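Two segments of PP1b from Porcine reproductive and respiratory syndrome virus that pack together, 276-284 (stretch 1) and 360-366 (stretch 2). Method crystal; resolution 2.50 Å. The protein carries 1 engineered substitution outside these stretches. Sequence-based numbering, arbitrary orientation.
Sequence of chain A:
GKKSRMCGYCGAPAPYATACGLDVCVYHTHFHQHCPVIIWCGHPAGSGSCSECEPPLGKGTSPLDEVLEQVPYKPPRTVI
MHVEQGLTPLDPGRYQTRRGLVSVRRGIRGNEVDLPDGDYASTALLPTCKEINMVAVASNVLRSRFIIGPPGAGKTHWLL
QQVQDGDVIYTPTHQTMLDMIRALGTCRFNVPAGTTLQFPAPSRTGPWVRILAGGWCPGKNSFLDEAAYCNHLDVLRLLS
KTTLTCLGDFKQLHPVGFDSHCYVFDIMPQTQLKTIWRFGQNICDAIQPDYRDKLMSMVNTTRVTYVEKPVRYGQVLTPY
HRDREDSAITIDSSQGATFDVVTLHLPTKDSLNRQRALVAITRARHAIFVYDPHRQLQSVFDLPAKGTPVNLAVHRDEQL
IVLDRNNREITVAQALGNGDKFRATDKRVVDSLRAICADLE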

# COMPACT_ATOMS: atom_id res chain seq x y z
N ILE A 276 -6.62 16.27 6.90
CA ILE A 276 -7.56 16.96 7.78
C ILE A 276 -6.78 17.72 8.85
O ILE A 276 -5.93 17.15 9.53
CB ILE A 276 -8.54 15.96 8.45
CG1 ILE A 276 -9.39 15.25 7.38
CG2 ILE A 276 -9.43 16.66 9.47
CD1 ILE A 276 -10.21 16.18 6.50
N TRP A 277 -7.07 19.02 8.98
CA TRP A 277 -6.38 19.88 9.94
C TRP A 277 -7.27 20.34 11.10
O TRP A 277 -6.79 20.99 12.03
CB TRP A 277 -5.81 21.11 9.22
CG TRP A 277 -4.75 20.78 8.21
CD1 TRP A 277 -4.92 20.60 6.87
CD2 TRP A 277 -3.35 20.60 8.47
NE1 TRP A 277 -3.71 20.31 6.28
CE2 TRP A 277 -2.73 20.31 7.23
CE3 TRP A 277 -2.55 20.66 9.62
CZ2 TRP A 277 -1.36 20.08 7.12
CZ3 TRP A 277 -1.19 20.43 9.51
CH2 TRP A 277 -0.61 20.14 8.26
N ARG A 278 -8.56 19.98 11.05
CA ARG A 278 -9.54 20.50 12.00
C ARG A 278 -9.70 19.64 13.25
O ARG A 278 -10.02 20.16 14.32
CB ARG A 278 -10.90 20.69 11.32
CG ARG A 278 -10.92 21.81 10.29
CD ARG A 278 -12.32 22.06 9.78
NE ARG A 278 -12.83 20.93 8.99
CZ ARG A 278 -14.10 20.79 8.59
NH1 ARG A 278 -15.02 21.71 8.90
NH2 ARG A 278 -14.44 19.72 7.88
N PHE A 279 -9.49 18.33 13.12
CA PHE A 279 -9.65 17.41 14.25
C PHE A 279 -8.78 16.16 14.11
O PHE A 279 -8.24 15.89 13.04
CB PHE A 279 -11.12 17.01 14.43
CG PHE A 279 -11.84 16.73 13.14
CD1 PHE A 279 -12.74 17.66 12.61
CD2 PHE A 279 -11.62 15.55 12.44
CE1 PHE A 279 -13.40 17.41 11.42
CE2 PHE A 279 -12.28 15.30 11.24
CZ PHE A 279 -13.17 16.23 10.74
N GLY A 280 -8.67 15.41 15.20
CA GLY A 280 -7.79 14.25 15.26
C GLY A 280 -8.22 13.06 14.43
O GLY A 280 -9.33 13.04 13.88
N GLN A 281 -7.35 12.07 14.37
CA GLN A 281 -7.55 10.88 13.54
C GLN A 281 -8.76 10.06 13.99
O GLN A 281 -9.48 9.51 13.15
CB GLN A 281 -6.30 10.00 13.56
CG GLN A 281 -6.32 8.84 12.57
CD GLN A 281 -6.54 9.30 11.14
OE1 GLN A 281 -5.91 10.25 10.67
NE2 GLN A 281 -7.45 8.63 10.44
N ASN A 282 -8.97 9.97 15.30
CA ASN A 282 -10.11 9.23 15.86
C ASN A 282 -11.46 9.74 15.35
O ASN A 282 -12.40 8.96 15.18
CB ASN A 282 -10.08 9.25 17.39
CG ASN A 282 -10.11 10.67 17.96
OD1 ASN A 282 -9.42 11.56 17.46
ND2 ASN A 282 -10.89 10.86 19.01
N ILE A 283 -11.55 11.04 15.11
CA ILE A 283 -12.75 11.65 14.55
C ILE A 283 -12.86 11.28 13.07
O ILE A 283 -13.91 10.85 12.62
CB ILE A 283 -12.74 13.19 14.68
CG1 ILE A 283 -12.61 13.62 16.15
CG2 ILE A 283 -14.00 13.79 14.06
CD1 ILE A 283 -13.65 13.01 17.07
N CYS A 284 -11.75 11.46 12.34
CA CYS A 284 -11.68 11.05 10.93
C CYS A 284 -12.16 9.61 10.73
O CYS A 284 -12.92 9.34 9.80
CB CYS A 284 -10.24 11.20 10.41
SG CYS A 284 -9.65 12.90 10.23
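Stretch 2, residues 360-366: AITRARH

Stretch 2 enters as the last turn of a helix, Ala360 and Ile361, leaves helical geometry at Thr362, and turns a corner at Arg365 and His366. Stretch 1 runs the other way along it: an extended Ile276, a loop through Phe279, then a helix from Gln281 with Gly280 as its N-cap. The register is therefore antiparallel, Ile283 lying nearest Ile361 (CA to CA 7.3 Å) and Phe279 nearest Arg365 (CA to CA 4.9 Å). Together the two segments bury 381 Å².

Between the helical ends the apolar contact is Ile283 against Ile361: Ile283 points toward stretch 2, and its CG2 meets CG2 of Ile361 at 3.7 Å, branched aliphatic side chains with no polar group to satisfy. Phe279 packs from the loop, its chi1 in the p well and its CE1 3.9 Å from Thr362 CB. Threonine suits the spot, offering carbon to the buried ring while its OG1 accepts from Arg363 NH2.

Backbone oxygens supply the polar contacts. Arg365 has its CB sideways, but its long chain brings the guanidinium back, and NH1 donates a weak hydrogen bond to Trp277 O at 3.2 Å, with an angle of only 123°. Arg278 O lies over one face of that guanidinium and also receives a CA-H...O contact from Arg365 CA at 3.4 Å. Ala364 O lies 3.7 Å from Phe279 CB, near the ring plane, where ring hydrogens are slightly positive; Ala364 CB stays 6.5 Å from Phe279 CB, so the carbonyl makes the contact.

Two like charges also approach: Arg278 NH1 and Arg363 NH2 are 4.2 Å apart. A water accepts from Arg278 NH1 at 2.8 Å and, weakly, from Arg363 NH1 at 3.4 Å, linking the two cations. Arg363 NH2 donates to Thr362 OG1 at 2.8 Å in a nearly straight hydrogen bond.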

# COMPACT_ATOMS: atom_id res chain seq x y z
N ALA A 360 -22.31 17.44 14.56
CA ALA A 360 -21.95 17.60 15.98
C ALA A 360 -20.54 17.13 16.31
O ALA A 360 -19.83 17.77 17.09
CB ALA A 360 -22.96 16.87 16.85
N ILE A 361 -20.13 16.01 15.72
CA ILE A 361 -18.82 15.43 15.97
C ILE A 361 -17.69 16.24 15.32
O ILE A 361 -16.56 16.24 15.80
CB ILE A 361 -18.77 13.96 15.49
CG1 ILE A 361 -19.75 13.10 16.29
CG2 ILE A 361 -17.36 13.39 15.57
CD1 ILE A 361 -19.55 13.15 17.79
N THR A 362 -18.01 16.94 14.23
CA THR A 362 -16.99 17.64 13.45
C THR A 362 -16.88 19.15 13.73
O THR A 362 -16.27 19.88 12.95
CB THR A 362 -17.25 17.44 11.94
OG1 THR A 362 -18.56 17.91 11.61
CG2 THR A 362 -17.12 15.96 11.57
N ARG A 363 -17.47 19.62 14.84
CA ARG A 363 -17.33 21.02 15.24
C ARG A 363 -16.07 21.25 16.09
O ARG A 363 -15.42 22.29 15.97
CB ARG A 363 -18.55 21.48 16.05
CG ARG A 363 -19.90 21.35 15.36
CD ARG A 363 -19.91 21.99 13.99
NE ARG A 363 -19.39 21.10 12.95
CZ ARG A 363 -19.03 21.49 11.72
NH1 ARG A 363 -19.11 22.76 11.35
NH2 ARG A 363 -18.58 20.58 10.86
N ALA A 364 -15.75 20.28 16.95
CA ALA A 364 -14.68 20.44 17.93
C ALA A 364 -13.29 20.24 17.33
O ALA A 364 -13.12 19.49 16.37
CB ALA A 364 -14.88 19.49 19.09
N ARG A 365 -12.31 20.90 17.94
CA ARG A 365 -10.91 20.79 17.53
C ARG A 365 -10.13 19.88 18.47
O ARG A 365 -9.49 18.93 18.03
CB ARG A 365 -10.28 22.18 17.47
CG ARG A 365 -8.86 22.21 16.91
CD ARG A 365 -8.35 23.63 16.79
NE ARG A 365 -8.95 24.35 15.66
CZ ARG A 365 -8.62 24.19 14.38
NH1 ARG A 365 -7.68 23.32 14.02
NH2 ARG A 365 -9.23 24.90 13.45
N HIS A 366 -10.19 20.18 19.77
CA HIS A 366 -9.37 19.49 20.77
C HIS A 366 -10.12 18.53 21.69
O HIS A 366 -9.56 17.53 22.12
CB HIS A 366 -8.62 20.53 21.62
CG HIS A 366 -7.66 21.37 20.84
ND1 HIS A 366 -6.51 20.85 20.27
CD2 HIS A 366 -7.68 22.68 20.53
CE1 HIS A 366 -5.87 21.82 19.64
NE2 HIS A 366 -6.55 22.94 19.78
O HOH W 1 -17.55 22.83 8.38